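Local coordinates for protein RNA-dependent RNA polymerase (Dera Ghazi Khan orthonairovirus, PDB 6DX2) that carries at its N terminus the viral OTU cysteine protease domain held in this chain, a deubiquitinase, and as a whole probably synthesises RNA on an RNA template, at residues I114-L118 with A130-G136; G38-F44 with N96-G101; Y30-V36 with I151-M157; A69-W73 with N85-R90. All blocks are in the same frame, centred on the assembly; numbering follows the deposited sequence.

How the contacts relate
Followed from the N terminus, the chain opens contact 3 with Y30-V36, which is paired with I151-M157 near the C terminus, so the other three contacts nest inside its long loop. G38-F44 comes next and opens contact 2, closed by N96-G101; contact 4, A69-W73 with N85-R90, lies within that loop. Contact 1, I114-L118 with A130-G136, follows contact 2 in series. Contacts 1 and 3 belong to one mixed sheet, whereas contact 4 joins helices about 30 Å from contact 3, centre to centre. Contact 2 bridges the two regions, touching contact 3 through Phe43 and Ile151, contact 4 through Tyr98 and Tyr89, and contact 1 through Gly101 and Leu118.

Contact 1: I114-L118 with A130-G136; sequences ITIIL and ATKYGPG
Ala130 starts the pairing with a CA-H...O contact to the carbonyl of Leu118, which also accepts a hydrogen bond from Thr131 N; Leu118 N donates to Thr131 O. A water bridges Leu118 O and Thr131 OG1; the same hydroxyl is bonded to Asn20 of strand 18-21, a polar link between strands that suits threonine. Lys132, the non-hydrogen-bonded partner of Ile117, lays its long aliphatic part over Thr115 and Ile117, with CG 3.6 Å from Thr115 CG2 and 3.7 Å from Ile117 CG1. Bends at chi3 and chi4 (85° and 84°) then curl the amine back, so that Lys132 NZ donates to Gly134 O at 2.8 Å and to Gly136 O at 2.9 Å, holding the turn beyond the strand; the rings of Tyr19 and Trp11 add cation-pi contacts. Tyr133 exchanges two backbone bonds with Ile116, the one from Tyr133 N to Ile116 O being 2.8 Å. Its ring presents an edge to Ile116 O and brings CE2 to 4.1 Å from Leu118 CD1, on the face covered by helix 102-112. Gly134 has a positive phi (112°) that suits glycine, and it packs closely beside the Thr115 hydroxyl. After Pro135, Gly136 N donates to Thr115 OG1 at 2.8 Å, a bent bond that extends the pairing past the last strand bridge. The whole is an antiparallel beta hairpin of strands 116-121 and 127-133, in the interior of the OTU domain's mixed sheet.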
# COMPACT_ATOMS: atom_id res chain seq x y z
N ILE A 114 8.06 7.43 0.29
CA ILE A 114 6.94 7.53 1.20
C ILE A 114 6.83 6.18 1.90
O ILE A 114 7.48 5.19 1.53
CB ILE A 114 5.61 7.91 0.50
CG1 ILE A 114 5.27 6.87 -0.54
CG2 ILE A 114 5.73 9.31 -0.15
CD1 ILE A 114 3.99 7.12 -1.42
N THR A 115 6.02 6.18 2.93
CA THR A 115 5.75 4.95 3.66
C THR A 115 4.33 4.56 3.35
O THR A 115 3.43 5.43 3.32
CB THR A 115 5.98 5.21 5.16
OG1 THR A 115 7.40 5.39 5.36
CG2 THR A 115 5.59 3.99 6.03
N ILE A 116 4.11 3.25 3.13
CA ILE A 116 2.80 2.73 2.81
C ILE A 116 2.50 1.59 3.77
O ILE A 116 3.36 0.73 3.98
CB ILE A 116 2.69 2.24 1.35
CG1 ILE A 116 2.98 3.44 0.41
CG2 ILE A 116 1.30 1.55 1.16
CD1 ILE A 116 3.12 3.05 -1.11
N ILE A 117 1.32 1.59 4.36
CA ILE A 117 0.95 0.55 5.31
C ILE A 117 -0.28 -0.17 4.80
O ILE A 117 -1.28 0.48 4.46
CB ILE A 117 0.71 1.12 6.71
CG1 ILE A 117 1.97 1.80 7.18
CG2 ILE A 117 0.21 0.01 7.69
CD1 ILE A 117 1.77 2.58 8.54
N LEU A 118 -0.20 -1.50 4.73
CA LEU A 118 -1.35 -2.30 4.33
C LEU A 118 -1.95 -2.85 5.60
O LEU A 118 -1.33 -3.69 6.28
CB LEU A 118 -0.96 -3.43 3.37
CG LEU A 118 -0.16 -3.03 2.12
CD1 LEU A 118 0.04 -4.25 1.13
CD2 LEU A 118 -0.80 -1.81 1.44
N ALA A 130 -0.76 -6.16 9.87
CA ALA A 130 -0.34 -4.85 9.35
C ALA A 130 1.08 -4.95 8.83
O ALA A 130 1.95 -5.52 9.51
CB ALA A 130 -0.41 -3.74 10.36
N THR A 131 1.32 -4.40 7.65
CA THR A 131 2.63 -4.49 7.00
C THR A 131 3.01 -3.10 6.54
O THR A 131 2.22 -2.43 5.89
CB THR A 131 2.58 -5.45 5.83
OG1 THR A 131 2.06 -6.71 6.28
CG2 THR A 131 3.96 -5.70 5.29
N LYS A 132 4.20 -2.65 6.91
CA LYS A 132 4.59 -1.28 6.63
C LYS A 132 5.81 -1.31 5.71
O LYS A 132 6.80 -2.00 6.00
CB LYS A 132 4.88 -0.55 7.92
CG LYS A 132 5.46 0.86 7.74
CD LYS A 132 5.45 1.65 9.08
CE LYS A 132 6.74 1.29 9.87
NZ LYS A 132 7.94 2.13 9.41
N TYR A 133 5.73 -0.56 4.63
CA TYR A 133 6.79 -0.49 3.63
C TYR A 133 7.37 0.92 3.74
O TYR A 133 6.67 1.89 3.44
CB TYR A 133 6.24 -0.73 2.23
CG TYR A 133 5.74 -2.13 2.07
CD1 TYR A 133 6.59 -3.13 1.65
CD2 TYR A 133 4.40 -2.46 2.36
CE1 TYR A 133 6.14 -4.44 1.49
CE2 TYR A 133 3.97 -3.80 2.22
CZ TYR A 133 4.85 -4.74 1.82
OH TYR A 133 4.49 -6.05 1.66
N GLY A 134 8.59 1.03 4.21
CA GLY A 134 9.21 2.34 4.41
C GLY A 134 9.41 2.65 5.87
O GLY A 134 8.75 2.10 6.74
N PRO A 135 10.32 3.58 6.15
CA PRO A 135 10.76 3.80 7.54
C PRO A 135 9.91 4.78 8.33
O PRO A 135 10.26 5.05 9.50
CB PRO A 135 12.16 4.38 7.34
CG PRO A 135 12.00 5.19 6.10
CD PRO A 135 11.11 4.34 5.17
N GLY A 136 8.84 5.29 7.77
CA GLY A 136 8.15 6.42 8.34
C GLY A 136 7.06 5.99 9.31
O GLY A 136 6.86 4.82 9.61
O HOH W 1 -0.78 -6.52 5.90

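Contact 2: G38-F44 with N96-G101; sequences GDGNCFF and NYYWGG
Gly40 and Tyr97 bring their CA atoms to 4.0 Å where two loops run against each other, the first ending in helix 42-52. The Asp-Gly-Asn-Cys sequence there matches the OTU cysteine protease signature; as in other OTU proteases, where the equivalent cysteine is the nucleophile, Cys42 is probably the catalytic residue. Asp39 starts a type I turn and accepts Asn41 N through OD1, a capping bond, while OD2 is held by Tyr45. Gly40 CA sits over the six-membered ring of Trp99, 3.5 Å from its centroid, a CH-pi contact; glycine suits the place because a side chain would run into Tyr97 O and the indole nitrogen. Cys42 SG approaches the same ring obliquely, 3.8 Å from Trp99 CZ3. The Asn41 amide reaches across to 96-101. Its OD1 takes a 2.9 Å bond from Tyr97 N, the donor tilted 23° from the carbonyl plane, and also a water that bridges to Tyr98 O; its ND2, hydrogen-bonded to Tyr45, lies 3.5 Å from Tyr97 CE1, amide and ring planes only 16° apart. The backbone sets Phe43 CB 3.6 Å from Gly100 CA; with CG anti to the backbone N (chi1 174°), the ring extends along Gly100 and Gly101, Gly101 N over one face. Phe44 turns a ring edge to Tyr98 O. A water completes the join, donating to Gly40 O at 2.6 Å and accepting from Phe43 N and Gly100 N.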
# COMPACT_ATOMS: atom_id res chain seq x y z
N GLY A 38 -14.93 0.13 -6.66
CA GLY A 38 -14.44 -1.20 -6.33
C GLY A 38 -13.94 -2.08 -7.47
O GLY A 38 -14.01 -3.31 -7.39
N ASP A 39 -13.40 -1.51 -8.51
CA ASP A 39 -12.85 -2.35 -9.56
C ASP A 39 -11.39 -2.67 -9.25
O ASP A 39 -10.83 -2.27 -8.22
CB ASP A 39 -12.95 -1.69 -10.93
CG ASP A 39 -12.21 -0.35 -11.01
OD1 ASP A 39 -11.03 -0.27 -10.60
OD2 ASP A 39 -12.79 0.65 -11.54
N GLY A 40 -10.76 -3.36 -10.19
CA GLY A 40 -9.40 -3.88 -10.01
C GLY A 40 -8.31 -2.82 -9.94
O GLY A 40 -7.19 -3.13 -9.52
N ASN A 41 -8.63 -1.58 -10.25
CA ASN A 41 -7.70 -0.47 -10.09
C ASN A 41 -7.69 0.14 -8.68
O ASN A 41 -7.04 1.17 -8.50
CB ASN A 41 -8.08 0.63 -11.09
CG ASN A 41 -8.13 0.10 -12.51
OD1 ASN A 41 -7.33 -0.74 -12.89
ND2 ASN A 41 -9.09 0.60 -13.33
N CYS A 42 -8.46 -0.41 -7.73
CA CYS A 42 -8.70 0.24 -6.44
C CYS A 42 -7.42 0.53 -5.64
O CYS A 42 -7.40 1.53 -4.93
CB CYS A 42 -9.67 -0.57 -5.58
SG CYS A 42 -9.10 -2.25 -5.21
N PHE A 43 -6.35 -0.29 -5.76
CA PHE A 43 -5.11 0.02 -5.06
C PHE A 43 -4.59 1.35 -5.55
O PHE A 43 -4.25 2.23 -4.75
CB PHE A 43 -4.09 -1.11 -5.30
CG PHE A 43 -2.73 -0.80 -4.73
CD1 PHE A 43 -2.39 -1.28 -3.47
CD2 PHE A 43 -1.85 0.00 -5.42
CE1 PHE A 43 -1.14 -0.98 -2.92
CE2 PHE A 43 -0.58 0.33 -4.87
CZ PHE A 43 -0.24 -0.19 -3.61
N PHE A 44 -4.68 1.57 -6.87
CA PHE A 44 -4.15 2.77 -7.49
C PHE A 44 -5.08 3.94 -7.29
O PHE A 44 -4.60 5.05 -7.13
CB PHE A 44 -3.87 2.48 -8.99
CG PHE A 44 -2.95 1.24 -9.17
CD1 PHE A 44 -1.56 1.33 -8.90
CD2 PHE A 44 -3.52 -0.01 -9.44
CE1 PHE A 44 -0.76 0.18 -9.03
CE2 PHE A 44 -2.76 -1.15 -9.53
CZ PHE A 44 -1.38 -1.07 -9.31
N ASN A 96 -5.09 -2.50 -17.41
CA ASN A 96 -6.23 -2.15 -16.58
C ASN A 96 -6.67 -3.36 -15.77
O ASN A 96 -6.56 -4.51 -16.21
CB ASN A 96 -7.42 -1.69 -17.42
CG ASN A 96 -7.26 -0.29 -18.01
OD1 ASN A 96 -6.49 0.55 -17.53
ND2 ASN A 96 -8.02 -0.03 -19.06
N TYR A 97 -7.16 -3.07 -14.55
CA TYR A 97 -7.70 -4.04 -13.61
C TYR A 97 -6.65 -5.00 -13.10
O TYR A 97 -6.99 -6.08 -12.60
CB TYR A 97 -8.90 -4.80 -14.22
CG TYR A 97 -9.76 -3.81 -14.94
CD1 TYR A 97 -10.35 -2.74 -14.25
CD2 TYR A 97 -9.98 -3.89 -16.30
CE1 TYR A 97 -11.12 -1.80 -14.90
CE2 TYR A 97 -10.77 -2.96 -16.96
CZ TYR A 97 -11.32 -1.92 -16.25
OH TYR A 97 -12.11 -0.98 -16.90
N TYR A 98 -5.37 -4.63 -13.20
CA TYR A 98 -4.35 -5.39 -12.49
C TYR A 98 -4.50 -5.09 -11.00
O TYR A 98 -4.57 -3.91 -10.60
CB TYR A 98 -2.96 -4.97 -12.99
CG TYR A 98 -1.84 -5.48 -12.16
CD1 TYR A 98 -1.38 -4.75 -11.06
CD2 TYR A 98 -1.24 -6.68 -12.45
CE1 TYR A 98 -0.30 -5.22 -10.27
CE2 TYR A 98 -0.18 -7.17 -11.70
CZ TYR A 98 0.29 -6.43 -10.61
OH TYR A 98 1.32 -6.88 -9.83
N TRP A 99 -4.60 -6.13 -10.18
CA TRP A 99 -4.88 -5.88 -8.76
C TRP A 99 -3.59 -5.59 -8.02
O TRP A 99 -2.74 -6.45 -7.90
CB TRP A 99 -5.61 -7.07 -8.13
CG TRP A 99 -7.02 -7.14 -8.61
CD1 TRP A 99 -7.45 -7.60 -9.86
CD2 TRP A 99 -8.20 -6.71 -7.91
NE1 TRP A 99 -8.81 -7.49 -9.94
CE2 TRP A 99 -9.30 -6.96 -8.78
CE3 TRP A 99 -8.45 -6.16 -6.63
CZ2 TRP A 99 -10.64 -6.64 -8.43
CZ3 TRP A 99 -9.77 -5.85 -6.30
CH2 TRP A 99 -10.87 -6.11 -7.20
N GLY A 100 -3.50 -4.37 -7.46
CA GLY A 100 -2.33 -3.98 -6.69
C GLY A 100 -2.32 -4.53 -5.28
O GLY A 100 -3.36 -4.83 -4.69
N GLY A 101 -1.12 -4.67 -4.78
CA GLY A 101 -0.98 -5.18 -3.43
C GLY A 101 0.41 -4.92 -2.93
O GLY A 101 1.02 -3.91 -3.29
O HOH W 2 -6.00 -2.75 -7.22
O HOH W 3 -4.91 -1.76 -12.10
O HOH W 4 -10.79 1.18 -16.02

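Contact 3: Y30-V36 with I151-M157; sequences YFTSEKV and IEPLQLM
Phe31 and Leu154 form the tight side of this strand pairing. Leu154 CD1 stands over one face of the Phe31 ring, 4.2 Å from its centroid and 14° off the normal, a CH-pi contact, while Leu154 CB meets CD1 of the ring. Leu156 CD2 comes up obliquely, 3.6 Å from Phe31 CE1, so that branched leucines fit round the flat ring from two directions. With its CG beside the backbone N (chi1 -65°), Phe31 sends the ring back along Leu154 CB and CD1. The backbones are antiparallel: Thr32 N gives Gln155 O a 2.7 Å bond, and Gln155 N returns one to Thr32 O. Met157 N to Tyr30 O continues the pairing at one end and Glu34 N to Pro153 O at the other. Proline has no N-H to offer, but its carbonyl still serves, and CD of the Pro153 ring meets Val36 CG1 at 3.6 Å. Beyond the end of strand 31-33, the Glu152 side chain takes over: a bend at chi2 lets OE1 accept Val36 N at 2.9 Å, met nearly along the C-O axis.

On the solvent side the contact is looser. Thr32 and Met157, both exposed, cross at about a right angle, OG1 to CG, and the Gln155 amide reaches away to Glu53; polar or flexible groups suit this surface. Strand 31-33 is the outermost strand of the sheet within this chain, with strand 150-156 between it and strand 142-147. Helix 42-52 packs on Ile151 and Pro153, and the Phe31 ring meets Trp119 of strand 116-121.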
# COMPACT_ATOMS: atom_id res chain seq x y z
N TYR A 30 -9.50 4.95 14.81
CA TYR A 30 -8.35 5.81 14.58
C TYR A 30 -8.35 6.43 13.21
O TYR A 30 -7.69 7.45 13.02
CB TYR A 30 -7.03 5.02 14.77
CG TYR A 30 -6.95 4.49 16.16
CD1 TYR A 30 -6.41 5.25 17.20
CD2 TYR A 30 -7.48 3.25 16.47
CE1 TYR A 30 -6.38 4.76 18.49
CE2 TYR A 30 -7.46 2.76 17.75
CZ TYR A 30 -6.92 3.52 18.76
OH TYR A 30 -6.92 3.00 20.04
N PHE A 31 -9.01 5.82 12.24
CA PHE A 31 -9.00 6.26 10.87
C PHE A 31 -10.41 6.55 10.40
O PHE A 31 -11.37 5.85 10.76
CB PHE A 31 -8.41 5.19 9.92
CG PHE A 31 -6.99 4.88 10.14
CD1 PHE A 31 -6.00 5.71 9.62
CD2 PHE A 31 -6.61 3.72 10.84
CE1 PHE A 31 -4.68 5.38 9.73
CE2 PHE A 31 -5.27 3.42 10.98
CZ PHE A 31 -4.29 4.25 10.41
N THR A 32 -10.52 7.53 9.52
CA THR A 32 -11.66 7.66 8.67
C THR A 32 -11.41 6.85 7.41
O THR A 32 -10.34 6.94 6.82
CB THR A 32 -11.85 9.12 8.28
OG1 THR A 32 -11.98 9.92 9.48
CG2 THR A 32 -13.10 9.24 7.50
N SER A 33 -12.38 6.09 6.99
CA SER A 33 -12.27 5.44 5.70
C SER A 33 -12.82 6.34 4.61
O SER A 33 -13.72 7.16 4.84
CB SER A 33 -12.99 4.09 5.66
OG SER A 33 -12.51 3.23 6.67
N GLU A 34 -12.29 6.16 3.41
CA GLU A 34 -12.82 6.80 2.23
C GLU A 34 -13.18 5.76 1.17
O GLU A 34 -12.46 4.78 0.99
CB GLU A 34 -11.83 7.82 1.65
CG GLU A 34 -12.25 8.36 0.27
CD GLU A 34 -13.27 9.49 0.36
OE1 GLU A 34 -13.78 9.92 -0.69
OE2 GLU A 34 -13.55 9.95 1.49
N LYS A 35 -14.30 5.97 0.50
CA LYS A 35 -14.79 5.05 -0.52
C LYS A 35 -14.13 5.32 -1.88
O LYS A 35 -14.09 6.47 -2.32
CB LYS A 35 -16.30 5.26 -0.65
CG LYS A 35 -16.64 6.71 -1.07
CD LYS A 35 -18.07 7.13 -0.71
CE LYS A 35 -18.09 8.26 0.33
NZ LYS A 35 -19.39 8.34 1.06
N VAL A 36 -13.59 4.28 -2.53
CA VAL A 36 -13.17 4.41 -3.92
C VAL A 36 -13.87 3.32 -4.73
O VAL A 36 -14.30 2.30 -4.17
CB VAL A 36 -11.63 4.30 -4.10
CG1 VAL A 36 -10.89 5.36 -3.32
CG2 VAL A 36 -11.17 2.89 -3.77
N ILE A 151 -9.48 -2.56 -1.62
CA ILE A 151 -8.58 -1.63 -0.97
C ILE A 151 -9.29 -0.30 -0.92
O ILE A 151 -9.88 0.14 -1.92
CB ILE A 151 -7.23 -1.53 -1.70
CG1 ILE A 151 -6.51 -2.86 -1.57
CG2 ILE A 151 -6.39 -0.32 -1.17
CD1 ILE A 151 -5.16 -2.82 -2.10
N GLU A 152 -9.25 0.32 0.26
CA GLU A 152 -9.76 1.66 0.45
C GLU A 152 -8.71 2.51 1.15
O GLU A 152 -7.92 2.02 1.96
CB GLU A 152 -11.05 1.64 1.27
CG GLU A 152 -12.07 0.58 0.79
CD GLU A 152 -12.65 0.85 -0.61
OE1 GLU A 152 -12.57 2.01 -1.07
OE2 GLU A 152 -13.22 -0.11 -1.22
N PRO A 153 -8.64 3.79 0.83
CA PRO A 153 -7.76 4.69 1.59
C PRO A 153 -8.28 4.94 3.01
O PRO A 153 -9.48 4.99 3.23
CB PRO A 153 -7.78 5.98 0.75
CG PRO A 153 -8.95 5.87 -0.14
CD PRO A 153 -9.48 4.50 -0.15
N LEU A 154 -7.36 5.12 3.96
CA LEU A 154 -7.68 5.55 5.32
C LEU A 154 -7.03 6.90 5.56
O LEU A 154 -5.93 7.14 5.08
CB LEU A 154 -7.10 4.55 6.34
CG LEU A 154 -7.71 3.13 6.19
CD1 LEU A 154 -6.76 2.20 7.05
CD2 LEU A 154 -9.16 3.17 6.68
N GLN A 155 -7.66 7.76 6.37
CA GLN A 155 -6.98 8.96 6.88
C GLN A 155 -7.12 9.04 8.38
O GLN A 155 -8.16 8.65 8.93
CB GLN A 155 -7.56 10.22 6.20
CG GLN A 155 -7.33 10.13 4.68
CD GLN A 155 -7.73 11.37 3.91
OE1 GLN A 155 -8.92 11.74 3.86
NE2 GLN A 155 -6.75 12.00 3.26
N LEU A 156 -6.09 9.57 9.05
CA LEU A 156 -6.15 9.71 10.50
C LEU A 156 -7.29 10.63 10.88
O LEU A 156 -7.56 11.63 10.20
CB LEU A 156 -4.83 10.24 11.05
CG LEU A 156 -3.84 9.11 11.30
CD1 LEU A 156 -2.63 9.65 11.98
CD2 LEU A 156 -4.50 8.08 12.17
N MET A 157 -8.02 10.22 11.92
CA MET A 157 -9.23 10.93 12.30
C MET A 157 -8.91 12.27 12.94
O MET A 157 -7.84 12.46 13.54
CB MET A 157 -10.05 10.11 13.29
CG MET A 157 -11.08 9.26 12.60
SD MET A 157 -12.21 8.51 13.76
CE MET A 157 -11.19 8.38 15.19

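Contact 4: A69-W73 with N85-R90; sequences AAANW and NSSDYR
Asn85, whose main chain lies over the Trp73 indole, uses its side-chain OD1 to accept Asp88 N at 2.7 Å and 167°, a straight bond that caps the first turn of helix 86-93. Asparagine suits this N-cap because its short carbonyl can fold back onto the N-H of Asp88. Trp73 provides the broad surface of the contact: Ser86 N sits 3.4 Å above the plane of its ring system, over the centre, and Asn85 C lies over the same face nearer the rim. The indole reaches this place with CG anti to the backbone N of Trp73 (chi1 -179°). The six-membered ring also reaches Tyr89, CH2 3.7 Å from its CB. Ser86, being small, lets its helix come close to helix 58-71, with its CB 3.3 Å from Ala69 O. Small alanines on helix 58-71 let the two helices approach closely. Ala69 CB meets the edge of the Tyr89 ring, 3.8 Å from CD2, and Ala70 CB lies over one face of the Arg90 guanidinium, with Ser87 CA on the opposite face. Arg90 NH2 donates in the guanidinium plane to Ser86 OG at 2.8 Å and 173°, which fixes the rotation of that flat group. Tyr89 OH is hydrogen-bonded to Glu104 of helix 102-112. This is helix-to-helix packing in the helical part of the OTU domain: the C-terminal end of helix 58-71 and the turn after it, with Trp73, against the N-terminal turn of helix 86-93.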
# COMPACT_ATOMS: atom_id res chain seq x y z
N ALA A 69 10.60 -0.06 -11.41
CA ALA A 69 10.85 -1.46 -11.75
C ALA A 69 11.88 -1.60 -12.87
O ALA A 69 12.69 -2.52 -12.87
CB ALA A 69 9.52 -2.15 -12.12
N ALA A 70 11.85 -0.68 -13.84
CA ALA A 70 12.79 -0.71 -14.95
C ALA A 70 14.22 -0.36 -14.52
O ALA A 70 15.19 -0.99 -14.98
CB ALA A 70 12.30 0.25 -16.05
N ALA A 71 14.36 0.63 -13.63
CA ALA A 71 15.68 1.10 -13.25
C ALA A 71 16.26 0.36 -12.07
O ALA A 71 17.49 0.33 -11.91
CB ALA A 71 15.64 2.59 -12.91
N ASN A 72 15.42 -0.23 -11.22
CA ASN A 72 15.83 -0.73 -9.92
C ASN A 72 15.19 -2.09 -9.64
O ASN A 72 14.68 -2.34 -8.55
CB ASN A 72 15.41 0.23 -8.81
CG ASN A 72 16.31 1.39 -8.75
OD1 ASN A 72 17.50 1.23 -8.96
ND2 ASN A 72 15.76 2.59 -8.50
N TRP A 73 15.24 -2.98 -10.63
CA TRP A 73 14.55 -4.25 -10.50
C TRP A 73 15.03 -5.04 -9.29
O TRP A 73 14.24 -5.73 -8.63
CB TRP A 73 14.75 -5.06 -11.79
CG TRP A 73 14.07 -6.39 -11.83
CD1 TRP A 73 14.65 -7.59 -12.08
CD2 TRP A 73 12.66 -6.65 -11.64
NE1 TRP A 73 13.70 -8.59 -12.07
CE2 TRP A 73 12.47 -8.04 -11.80
CE3 TRP A 73 11.56 -5.84 -11.36
CZ2 TRP A 73 11.21 -8.64 -11.68
CZ3 TRP A 73 10.31 -6.44 -11.23
CH2 TRP A 73 10.15 -7.83 -11.39
N ASN A 85 11.25 -11.13 -14.94
CA ASN A 85 12.06 -9.95 -15.21
C ASN A 85 11.18 -8.73 -15.11
O ASN A 85 9.95 -8.83 -14.97
CB ASN A 85 12.70 -10.02 -16.60
CG ASN A 85 11.68 -10.35 -17.68
OD1 ASN A 85 10.83 -9.53 -18.01
ND2 ASN A 85 11.79 -11.56 -18.25
N SER A 86 11.83 -7.56 -15.12
CA SER A 86 11.08 -6.32 -14.98
C SER A 86 10.16 -6.10 -16.18
O SER A 86 9.07 -5.53 -16.04
CB SER A 86 12.02 -5.12 -14.81
OG SER A 86 12.62 -4.81 -16.06
N SER A 87 10.55 -6.58 -17.35
CA SER A 87 9.73 -6.36 -18.54
C SER A 87 8.38 -7.08 -18.42
O SER A 87 7.33 -6.50 -18.72
CB SER A 87 10.48 -6.83 -19.79
OG SER A 87 9.70 -6.50 -20.91
N ASP A 88 8.41 -8.35 -18.00
CA ASP A 88 7.17 -9.09 -17.72
C ASP A 88 6.33 -8.39 -16.65
O ASP A 88 5.10 -8.27 -16.80
CB ASP A 88 7.48 -10.51 -17.28
CG ASP A 88 8.16 -11.34 -18.36
OD1 ASP A 88 8.11 -10.94 -19.55
OD2 ASP A 88 8.75 -12.39 -18.01
N TYR A 89 6.97 -7.94 -15.56
CA TYR A 89 6.22 -7.28 -14.50
C TYR A 89 5.53 -6.04 -15.03
O TYR A 89 4.32 -5.82 -14.79
CB TYR A 89 7.13 -6.92 -13.32
CG TYR A 89 6.41 -6.03 -12.29
CD1 TYR A 89 5.35 -6.51 -11.53
CD2 TYR A 89 6.76 -4.70 -12.13
CE1 TYR A 89 4.67 -5.72 -10.67
CE2 TYR A 89 6.09 -3.90 -11.23
CZ TYR A 89 5.04 -4.42 -10.50
OH TYR A 89 4.37 -3.62 -9.61
N ARG A 90 6.27 -5.19 -15.75
CA ARG A 90 5.68 -3.92 -16.14
C ARG A 90 4.53 -4.13 -17.11
O ARG A 90 3.51 -3.43 -17.01
CB ARG A 90 6.73 -2.99 -16.76
CG ARG A 90 7.70 -2.50 -15.71
CD ARG A 90 8.80 -1.68 -16.42
NE ARG A 90 9.97 -2.48 -16.76
CZ ARG A 90 10.45 -2.61 -17.99
NH1 ARG A 90 9.85 -1.99 -19.00
NH2 ARG A 90 11.53 -3.36 -18.21